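Side-chain contacts in catabolite control protein A (Lactococcus lactis, PDB 2O20), which probably acts as a global DNA-binding regulator of carbon catabolite repression and activation, as a member of the LacI family of transcription factors: residues Lys110-Glu113 against Thr114-Ser117; Val252-Leu255 against Ser256-Asp260. The protein carries 1 engineered substitution. All coordinates share one frame; numbering follows the deposited sequence.

Contact 1. Residues Lys110-Glu113 against Thr114-Ser117; sequences KVLE and TFLS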
# COMPACT_ATOMS: atom_id res chain seq x y z
N LYS D 110 0.64 -16.41 18.51
CA LYS D 110 -0.78 -16.28 18.81
C LYS D 110 -1.63 -16.53 17.55
O LYS D 110 -2.62 -17.23 17.61
CB LYS D 110 -1.08 -14.90 19.41
CG LYS D 110 -0.51 -14.73 20.80
CD LYS D 110 -0.68 -13.32 21.36
CE LYS D 110 -2.15 -13.00 21.63
NZ LYS D 110 -2.27 -11.73 22.41
N VAL D 111 -1.20 -15.96 16.42
CA VAL D 111 -1.92 -16.14 15.14
C VAL D 111 -2.05 -17.64 14.78
O VAL D 111 -3.15 -18.12 14.49
CB VAL D 111 -1.27 -15.33 13.99
CG1 VAL D 111 -1.82 -15.74 12.64
CG2 VAL D 111 -1.49 -13.83 14.22
N LEU D 112 -0.94 -18.36 14.83
CA LEU D 112 -0.95 -19.82 14.61
C LEU D 112 -1.85 -20.62 15.58
O LEU D 112 -2.48 -21.60 15.18
CB LEU D 112 0.46 -20.40 14.68
CG LEU D 112 1.44 -19.99 13.59
CD1 LEU D 112 2.74 -20.74 13.81
CD2 LEU D 112 0.90 -20.27 12.21
N GLU D 113 -1.91 -20.20 16.83
CA GLU D 113 -2.83 -20.83 17.78
C GLU D 113 -4.25 -20.67 17.30
O GLU D 113 -5.03 -21.63 17.31
CB GLU D 113 -2.70 -20.22 19.18
CG GLU D 113 -1.42 -20.60 19.89
CD GLU D 113 -1.31 -20.03 21.30
OE1 GLU D 113 -2.05 -19.08 21.66
OE2 GLU D 113 -0.45 -20.55 22.06
N THR D 114 -4.59 -19.46 16.87
CA THR D 114 -5.93 -19.18 16.38
C THR D 114 -6.22 -19.99 15.12
O THR D 114 -7.31 -20.54 14.98
CB THR D 114 -6.14 -17.69 16.16
OG1 THR D 114 -5.93 -16.99 17.40
CG2 THR D 114 -7.56 -17.41 15.69
N PHE D 115 -5.24 -20.07 14.20
CA PHE D 115 -5.36 -20.89 12.98
C PHE D 115 -5.52 -22.39 13.28
O PHE D 115 -6.41 -23.05 12.73
CB PHE D 115 -4.12 -20.71 12.06
CG PHE D 115 -4.09 -19.42 11.25
CD1 PHE D 115 -5.05 -18.42 11.39
CD2 PHE D 115 -3.05 -19.20 10.37
CE1 PHE D 115 -4.99 -17.24 10.64
CE2 PHE D 115 -2.97 -18.04 9.62
CZ PHE D 115 -3.95 -17.06 9.75
N LEU D 116 -4.64 -22.92 14.13
CA LEU D 116 -4.65 -24.35 14.48
C LEU D 116 -5.92 -24.72 15.24
O LEU D 116 -6.45 -25.81 15.04
CB LEU D 116 -3.39 -24.73 15.31
CG LEU D 116 -2.04 -25.01 14.62
CD1 LEU D 116 -1.54 -23.89 13.66
CD2 LEU D 116 -0.95 -25.29 15.67
N SER D 117 -6.43 -23.80 16.06
CA SER D 117 -7.70 -24.01 16.76
C SER D 117 -8.91 -23.93 15.84
O SER D 117 -9.88 -24.66 16.04
CB SER D 117 -7.88 -23.03 17.93
OG SER D 117 -8.68 -21.91 17.55

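Contact 2. Residues Val252-Leu255 against Ser256-Asp260; sequences VGLL and SAMMD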
# COMPACT_ATOMS: atom_id res chain seq x y z
N VAL D 252 12.89 3.85 -0.89
CA VAL D 252 12.13 5.06 -1.10
C VAL D 252 12.49 6.09 -0.00
O VAL D 252 12.60 7.28 -0.30
CB VAL D 252 10.61 4.82 -1.16
CG1 VAL D 252 9.84 6.12 -1.29
CG2 VAL D 252 10.24 3.92 -2.34
N GLY D 253 12.66 5.62 1.24
CA GLY D 253 13.15 6.45 2.33
C GLY D 253 14.53 7.04 2.12
O GLY D 253 14.74 8.24 2.34
N LEU D 254 15.47 6.21 1.66
CA LEU D 254 16.83 6.63 1.31
C LEU D 254 16.81 7.69 0.21
O LEU D 254 17.46 8.75 0.35
CB LEU D 254 17.69 5.43 0.85
CG LEU D 254 19.18 5.74 0.64
CD1 LEU D 254 19.80 6.04 1.97
CD2 LEU D 254 19.91 4.61 -0.06
N LEU D 255 16.01 7.46 -0.82
CA LEU D 255 15.86 8.44 -1.93
C LEU D 255 15.27 9.76 -1.44
O LEU D 255 15.81 10.83 -1.77
CB LEU D 255 15.03 7.86 -3.08
CG LEU D 255 14.79 8.74 -4.32
CD1 LEU D 255 16.10 9.14 -4.93
CD2 LEU D 255 13.95 8.02 -5.34
N SER D 256 14.21 9.71 -0.65
CA SER D 256 13.59 10.88 -0.07
C SER D 256 14.61 11.74 0.66
O SER D 256 14.63 12.98 0.53
CB SER D 256 12.43 10.54 0.93
OG SER D 256 11.23 10.17 0.24
N ALA D 257 15.40 11.09 1.48
CA ALA D 257 16.41 11.82 2.28
C ALA D 257 17.54 12.42 1.44
O ALA D 257 17.94 13.57 1.68
CB ALA D 257 16.92 10.92 3.38
N MET D 258 18.06 11.68 0.45
CA MET D 258 19.04 12.21 -0.49
C MET D 258 18.50 13.45 -1.19
O MET D 258 19.16 14.49 -1.22
CB MET D 258 19.46 11.16 -1.52
CG MET D 258 20.22 9.97 -0.92
SD MET D 258 21.73 10.52 -0.07
CE MET D 258 22.34 8.94 0.50
N MET D 259 17.26 13.38 -1.69
CA MET D 259 16.63 14.54 -2.32
C MET D 259 16.39 15.74 -1.35
O MET D 259 16.61 16.89 -1.72
CB MET D 259 15.33 14.16 -3.03
CG MET D 259 15.43 13.08 -4.10
SD MET D 259 16.61 13.52 -5.46
CE MET D 259 15.82 14.93 -6.15
N ASP D 260 15.99 15.44 -0.11
CA ASP D 260 15.77 16.46 0.93
C ASP D 260 17.06 17.27 1.25
O ASP D 260 17.00 18.49 1.49
CB ASP D 260 15.22 15.73 2.17
CG ASP D 260 14.72 16.68 3.29
OD1 ASP D 260 15.09 16.44 4.46
OD2 ASP D 260 14.05 17.65 2.97

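Contact 1. Residues Lys110-Glu113 against Thr114-Ser117
Val111 and Phe115, one turn apart on helix 105-118, run side by side and point the same way, and a methyl-on-ring contact joins them. The helix packs against the six-stranded parallel sheet of the N-terminal subdomain in this periplasmic-binding-protein-like fold of the LacI family. Val111 CG1 sits over one face of the phenyl ring in a CH-pi contact, 3.9 Å from the centroid of the Phe115 ring and displaced toward the rim, where Phe115 CZ is its closest atom. This methyl stands anti to the backbone N (chi1 168°), which carries it forward along the helix to the ring. Leu112 adds a looser approach, its CD2 coming obliquely to Phe115 CD2 at 4.5 Å, while Leu112 CB meets Leu116 CD1 at 4.1 Å. Beyond this first shell, Ile97, Ala99, Ile69 and Ile123 of three neighbouring strands touch the Phe115 side chain, and helix 132-141 receives Leu112 through Ile134, Ser137 and Leu138. With an alanine here instead of Phe115, Val111 CG1 would probably lose its aromatic face and a gap would open between the helix and these strands. Backbone bonds set the spacing of the side chains: Phe115 N reaches Val111 O at 2.9 Å, and Leu116 N reaches Leu112 O at 2.7 Å. On the polar side of the helix, Lys110 O accepts the amide of Thr114 and, weakly, its hydroxyl. One turn on, Ser117 OG donates to Thr114 O across 3.2 Å, approaching the carbonyl at a C=O...OG angle of 118°.

Contact 2. Residues Val252-Leu255 against Ser256-Asp260
Val252 O accepts Ser256 N at 2.9 Å, an i to i+4 bond within helix 248-260, the helical part of a beta-alpha-beta unit between strands 242-245 and 270-272. Val252 O also lies 3.2 Å from Ser256 OG, a weak and unsettled contact, since the hydroxyl has its main partner in Tyr225 OH and forms a weak hydrogen bond with Gln281 O of the second subunit. Gly253 comes next; its carbonyl oxygen receives the amide of Ala257, and Ala257 CB rests 3.6 Å from Gly253 O. Leu254 lies alongside Met258, pointing the same way, with Leu254 CD1 at 4.1 Å from Met258 CE. In Met258, CG heads back toward the preceding turn, the bend at chi2 (-59°) carries SD outward, and the extended last torsion returns CE to the leucine. Leu254, Ala257 and Met258 all meet Ala232 of helix 225-237, and Leu254 also reaches Ile271 of strand 270-272. Leu255 repeats the pairing on another side of the helix: Leu255 CD1 touches Met259 CG at 4.1 Å, whereas the bends at chi2 and chi3 lead the methyl end of Met259 away from the leucine. The backbone joins the same two residues, Met259 N to Leu255 O at 2.9 Å. Tyr284 of the second subunit packs on Met259 and on Asp260, whose OD2 makes a salt bridge to Arg329 of that subunit. The two leucine-methionine pairs are thus apolar and rest on close fit, while Ser256 and Asp260 add polar bonds, and Met259 apolar packing, toward the second subunit.

In the fold
Contact 1 precedes contact 2 along the chain, and the two stand well apart, with centres 39 Å from each other and nearest atoms about 27 Å apart. Each lies on a helix packed beside a different parallel sheet: helix 105-118 beside the six-stranded sheet that includes strands 65-70 and 95-100, and helix 248-260 beside the four-stranded sheet containing strands 242-245 and 270-272. They therefore mark the two subdomains of the effector-binding core familiar from the LacI family. Their surroundings differ too. Residues 110-117 meet no other chain of the assembly, whereas 252-260 also faces the second subunit, placing contact 2 at the dimer interface.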